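Local atomic coordinates of protein SSD1 (Saccharomyces cerevisiae S288C, PDB entry 7AM1), a protein that binds untranslated regions of mRNAs and represses their translation, as a non-enzymatic member of the RNase II family. Residues Y354-F358 / A447-V452; H395-V399 / F660-M664. All coordinates share one frame; numbering follows the deposited sequence.

Contact 1: Y354-F358 / A447-V452; sequences YRRNF and ATLSVV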
loop_
_atom_site.group_PDB
_atom_site.type_symbol
_atom_site.label_atom_id
_atom_site.label_comp_id
_atom_site.label_asym_id
_atom_site.label_seq_id
_atom_site.Cartn_x
_atom_site.Cartn_y
_atom_site.Cartn_z
ATOM N N TYR A 354 -30.845 11.122 25.971
ATOM C CA TYR A 354 -31.141 11.750 24.690
ATOM C C TYR A 354 -30.818 10.873 23.484
ATOM O O TYR A 354 -31.209 11.226 22.366
ATOM C CB TYR A 354 -30.367 13.068 24.570
ATOM N N ARG A 355 -30.118 9.759 23.671
ATOM C CA ARG A 355 -29.683 8.944 22.545
ATOM C C ARG A 355 -30.798 8.013 22.089
ATOM O O ARG A 355 -31.575 7.505 22.904
ATOM C CB ARG A 355 -28.445 8.129 22.926
ATOM C CG ARG A 355 -27.338 8.959 23.549
ATOM C CD ARG A 355 -26.039 8.175 23.689
ATOM N NE ARG A 355 -24.887 9.072 23.710
ATOM C CZ ARG A 355 -23.968 9.159 22.751
ATOM N NH1 ARG A 355 -24.025 8.382 21.674
ATOM N NH2 ARG A 355 -22.974 10.025 22.881
ATOM N N ARG A 356 -30.882 7.797 20.776
ATOM C CA ARG A 356 -31.819 6.809 20.258
ATOM C C ARG A 356 -31.417 5.437 20.778
ATOM O O ARG A 356 -30.270 5.013 20.618
ATOM C CB ARG A 356 -31.840 6.816 18.731
ATOM C CG ARG A 356 -32.833 5.815 18.131
ATOM C CD ARG A 356 -33.113 6.085 16.655
ATOM N NE ARG A 356 -33.931 5.028 16.060
ATOM C CZ ARG A 356 -34.175 4.899 14.758
ATOM N NH1 ARG A 356 -33.667 5.763 13.889
ATOM N NH2 ARG A 356 -34.931 3.900 14.323
ATOM N N ASN A 357 -32.356 4.748 21.413
ATOM C CA ASN A 357 -32.042 3.540 22.161
ATOM C C ASN A 357 -32.309 2.309 21.302
ATOM O O ASN A 357 -33.425 2.118 20.811
ATOM C CB ASN A 357 -32.851 3.482 23.455
ATOM C CG ASN A 357 -32.367 2.394 24.383
ATOM O OD1 ASN A 357 -32.524 1.207 24.096
ATOM N ND2 ASN A 357 -31.767 2.789 25.501
ATOM N N PHE A 358 -31.276 1.486 21.118
ATOM C CA PHE A 358 -31.382 0.218 20.408
ATOM C C PHE A 358 -31.067 -0.955 21.335
ATOM O O PHE A 358 -30.545 -1.977 20.888
ATOM C CB PHE A 358 -30.436 0.168 19.201
ATOM C CG PHE A 358 -30.750 1.162 18.115
ATOM C CD1 PHE A 358 -31.809 0.952 17.244
ATOM C CD2 PHE A 358 -29.957 2.288 17.940
ATOM C CE1 PHE A 358 -32.090 1.864 16.234
ATOM C CE2 PHE A 358 -30.233 3.208 16.936
ATOM C CZ PHE A 358 -31.292 2.994 16.078
ATOM N N ALA A 447 -22.212 3.562 23.869
ATOM C CA ALA A 447 -22.596 4.759 23.136
ATOM C C ALA A 447 -22.061 4.667 21.712
ATOM O O ALA A 447 -20.894 4.320 21.500
ATOM C CB ALA A 447 -22.056 6.006 23.830
ATOM N N THR A 448 -22.909 4.986 20.738
ATOM C CA THR A 448 -22.560 4.818 19.337
ATOM C C THR A 448 -23.078 6.002 18.533
ATOM O O THR A 448 -23.873 6.812 19.013
ATOM C CB THR A 448 -23.122 3.498 18.776
ATOM O OG1 THR A 448 -24.495 3.355 19.164
ATOM C CG2 THR A 448 -22.332 2.298 19.289
ATOM N N LEU A 449 -22.573 6.121 17.311
ATOM C CA LEU A 449 -23.139 6.988 16.286
ATOM C C LEU A 449 -23.680 6.081 15.192
ATOM O O LEU A 449 -22.964 5.196 14.710
ATOM C CB LEU A 449 -22.092 7.954 15.723
ATOM C CG LEU A 449 -21.437 8.942 16.697
ATOM C CD1 LEU A 449 -20.409 9.829 15.983
ATOM C CD2 LEU A 449 -22.477 9.807 17.398
ATOM N N SER A 450 -24.938 6.277 14.813
ATOM C CA SER A 450 -25.617 5.331 13.944
ATOM C C SER A 450 -26.097 6.001 12.667
ATOM O O SER A 450 -26.511 7.165 12.676
ATOM C CB SER A 450 -26.809 4.691 14.658
ATOM O OG SER A 450 -26.391 3.969 15.803
ATOM N N VAL A 451 -26.030 5.245 11.575
ATOM C CA VAL A 451 -26.667 5.590 10.309
ATOM C C VAL A 451 -27.663 4.478 9.994
ATOM O O VAL A 451 -27.269 3.319 9.808
ATOM C CB VAL A 451 -25.639 5.758 9.178
ATOM C CG1 VAL A 451 -26.347 6.031 7.862
ATOM C CG2 VAL A 451 -24.654 6.877 9.513
ATOM N N VAL A 452 -28.949 4.821 9.966
ATOM C CA VAL A 452 -30.030 3.848 9.822
ATOM C C VAL A 452 -30.731 4.099 8.495
ATOM O O VAL A 452 -31.274 5.187 8.270
ATOM C CB VAL A 452 -31.019 3.929 10.995
ATOM C CG1 VAL A 452 -32.129 2.896 10.840
ATOM C CG2 VAL A 452 -30.280 3.735 12.309
#
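The guanidinium of R355 lies flat against A447, whose CB sits 3.7 Å above the plane and over its centre, while T448 O approaches the edge in plane, 3.1 Å from R355 NH1. An alanine suits this place because its single methyl lets the flat group come close. From CG to NE the R355 chain is extended, which carries the charge down to the strand; there NH1 is hydrogen-bonded to S470 O and NH2 forms a salt bridge with D398, which probably offsets the cost of burying the cation.

The second guanidinium, of R356, has F358 CZ 3.3 Å above one face, offset toward its rim, and W466 adds a cation-pi contact. F358 turns its ring inward, with CG anti to the carbonyl carbon (chi1 -65°), and its far end reaches V452 and S450. V452 CG2 meets F358 CZ obliquely at 4.0 Å, an apolar contact made by one branch of the valine, and S450 OG stands 4.1 Å from F358 CE2, while hydrogen-bonding to S470.

Strand 356-358 is an outermost strand of a mixed sheet in the RNB domain, and strand 462-472 separates it from 446-456. The axes of the short strand segments come no closer than 9.3 Å, at 103° to each other, and the two meet through side chains, with V451 packing on helix 544-568 and L449 on helix 668-681.

Contact 2: H395-V399 / F660-M664; sequences HVVDV and FTAPM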
loop_
_atom_site.group_PDB
_atom_site.type_symbol
_atom_site.label_atom_id
_atom_site.label_comp_id
_atom_site.label_asym_id
_atom_site.label_seq_id
_atom_site.Cartn_x
_atom_site.Cartn_y
_atom_site.Cartn_z
ATOM N N HIS A 395 -23.927 0.983 13.180
ATOM C CA HIS A 395 -23.566 1.567 14.466
ATOM C C HIS A 395 -22.054 1.574 14.624
ATOM O O HIS A 395 -21.398 0.545 14.423
ATOM C CB HIS A 395 -24.201 0.785 15.622
ATOM C CG HIS A 395 -25.636 0.421 15.395
ATOM N ND1 HIS A 395 -26.664 1.335 15.478
ATOM C CD2 HIS A 395 -26.214 -0.766 15.087
ATOM C CE1 HIS A 395 -27.812 0.728 15.234
ATOM N NE2 HIS A 395 -27.567 -0.548 14.991
ATOM N N VAL A 396 -21.511 2.731 15.000
ATOM C CA VAL A 396 -20.081 2.926 15.207
ATOM C C VAL A 396 -19.854 3.412 16.633
ATOM O O VAL A 396 -20.583 4.282 17.124
ATOM C CB VAL A 396 -19.499 3.938 14.199
ATOM C CG1 VAL A 396 -18.015 4.158 14.472
ATOM C CG2 VAL A 396 -19.731 3.468 12.770
ATOM N N VAL A 397 -18.844 2.845 17.299
ATOM C CA VAL A 397 -18.496 3.290 18.645
ATOM C C VAL A 397 -18.304 4.802 18.653
ATOM O O VAL A 397 -17.593 5.360 17.811
ATOM C CB VAL A 397 -17.234 2.563 19.142
ATOM C CG1 VAL A 397 -16.770 3.160 20.463
ATOM C CG2 VAL A 397 -17.503 1.079 19.293
ATOM N N ASP A 398 -18.936 5.467 19.621
ATOM C CA ASP A 398 -18.855 6.923 19.758
ATOM C C ASP A 398 -17.643 7.261 20.626
ATOM O O ASP A 398 -17.749 7.666 21.785
ATOM C CB ASP A 398 -20.154 7.474 20.339
ATOM C CG ASP A 398 -20.214 8.999 20.336
ATOM O OD1 ASP A 398 -19.189 9.656 20.044
ATOM O OD2 ASP A 398 -21.304 9.543 20.620
ATOM N N VAL A 399 -16.465 7.071 20.023
ATOM C CA VAL A 399 -15.212 7.186 20.760
ATOM C C VAL A 399 -15.082 8.567 21.387
ATOM O O VAL A 399 -14.691 8.699 22.552
ATOM C CB VAL A 399 -14.012 6.882 19.842
ATOM C CG1 VAL A 399 -12.710 6.999 20.614
ATOM C CG2 VAL A 399 -14.129 5.501 19.232
ATOM N N PHE A 660 -15.487 7.724 8.699
ATOM C CA PHE A 660 -16.330 7.770 9.885
ATOM C C PHE A 660 -16.417 6.431 10.605
ATOM O O PHE A 660 -16.678 6.428 11.814
ATOM C CB PHE A 660 -17.740 8.248 9.481
ATOM C CG PHE A 660 -18.837 7.931 10.468
ATOM C CD1 PHE A 660 -19.189 8.843 11.454
ATOM C CD2 PHE A 660 -19.564 6.753 10.367
ATOM C CE1 PHE A 660 -20.217 8.567 12.345
ATOM C CE2 PHE A 660 -20.594 6.471 11.256
ATOM C CZ PHE A 660 -20.921 7.380 12.245
ATOM N N THR A 661 -16.126 5.312 9.933
ATOM C CA THR A 661 -16.477 3.982 10.415
ATOM C C THR A 661 -15.384 3.285 11.225
ATOM O O THR A 661 -15.585 2.133 11.624
ATOM C CB THR A 661 -16.858 3.071 9.227
ATOM O OG1 THR A 661 -15.894 3.213 8.172
ATOM C CG2 THR A 661 -18.258 3.401 8.692
ATOM N N ALA A 662 -14.244 3.925 11.488
ATOM C CA ALA A 662 -13.131 3.261 12.174
ATOM C C ALA A 662 -12.425 4.221 13.128
ATOM O O ALA A 662 -11.212 4.432 13.041
ATOM C CB ALA A 662 -12.151 2.673 11.157
ATOM N N PRO A 663 -13.160 4.787 14.092
ATOM C CA PRO A 663 -12.528 5.710 15.052
ATOM C C PRO A 663 -11.555 5.044 16.014
ATOM O O PRO A 663 -10.755 5.753 16.638
ATOM C CB PRO A 663 -13.729 6.301 15.801
ATOM C CG PRO A 663 -14.743 5.189 15.764
ATOM C CD PRO A 663 -14.594 4.599 14.379
ATOM N N MET A 664 -11.593 3.720 16.170
ATOM C CA MET A 664 -10.645 3.059 17.057
ATOM C C MET A 664 -9.256 2.924 16.446
ATOM O O MET A 664 -8.312 2.600 17.175
ATOM C CB MET A 664 -11.157 1.672 17.455
ATOM C CG MET A 664 -12.484 1.685 18.201
ATOM S SD MET A 664 -12.393 2.550 19.783
ATOM C CE MET A 664 -11.671 1.293 20.829
#
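In the RNB domain, the end of strand 389-397 packs against the loop that leads into helix 668-681, a loop belonging to the sequence signature of the RNase II family. V396 carries one half of the contact. With CG1 anti to the backbone N (chi1 178°), its two methyls diverge along the loop: CG2 touches F660 CE2 at 3.5 Å, meeting the ring obliquely, and also lies 4.0 Å from T661 CA, whereas CG1 presses on P663 CD at 3.5 Å, a little tighter than usual van der Waals contact. A beta-branched residue fits here because its methyls can serve two neighbours at once.

P663 is the centre of the other half. Its CG rests on V397 O at 3.5 Å, and the same carbon is 3.5 Å from V399 CG2. A rigid proline ring offers compact apolar bulk to the methyls of V396 and V399 and brings no donor N-H of its own into the buried interface. V399 is brought round to it by an inverse gamma turn centred on D398, with a weak hydrogen bond from V399 N to V397 O. M664 folds back at chi2 (-63°), which sets SD 3.5 Å from V399 CG2; the flexible thioether can follow the surface of the valine.

No hydrogen bond crosses between the segments, and several of the loop's polar atoms are held by other parts of the domain. F660 O and P663 O accept bonds from H673 and H670 of helix 668-681, M664 N is hydrogen-bonded to E377 and T661 OG1 to N557. The end of an inner sheet strand, packed through its valines against a proline-bearing loop, itself fastened to the following helix, is thus the local setting of the ribonuclease II signature within the RNB fold.

Contacts 1 and 2 share one RNB sheet through strands 446-456 and 389-397, antiparallel neighbours in it; their centres are about 12 Å apart. L449 N and V396 O, 2.7 Å apart, probably form a backbone hydrogen bond, and S450 OG probably bonds H395 ND1, also at 2.7 Å. D398 spans the pair: besides its salt bridge to R355 of contact 1, it uses OD1 for a salt bridge with K677 on helix 668-681, and its OD2 packs 3.4 Å from L449 CD2. L449 also touches F660, which joins the apolar sides of the two contacts. Ssd1 is a pseudonuclease, and both contacts are consistent with an RNB framework retained from the ribonuclease family.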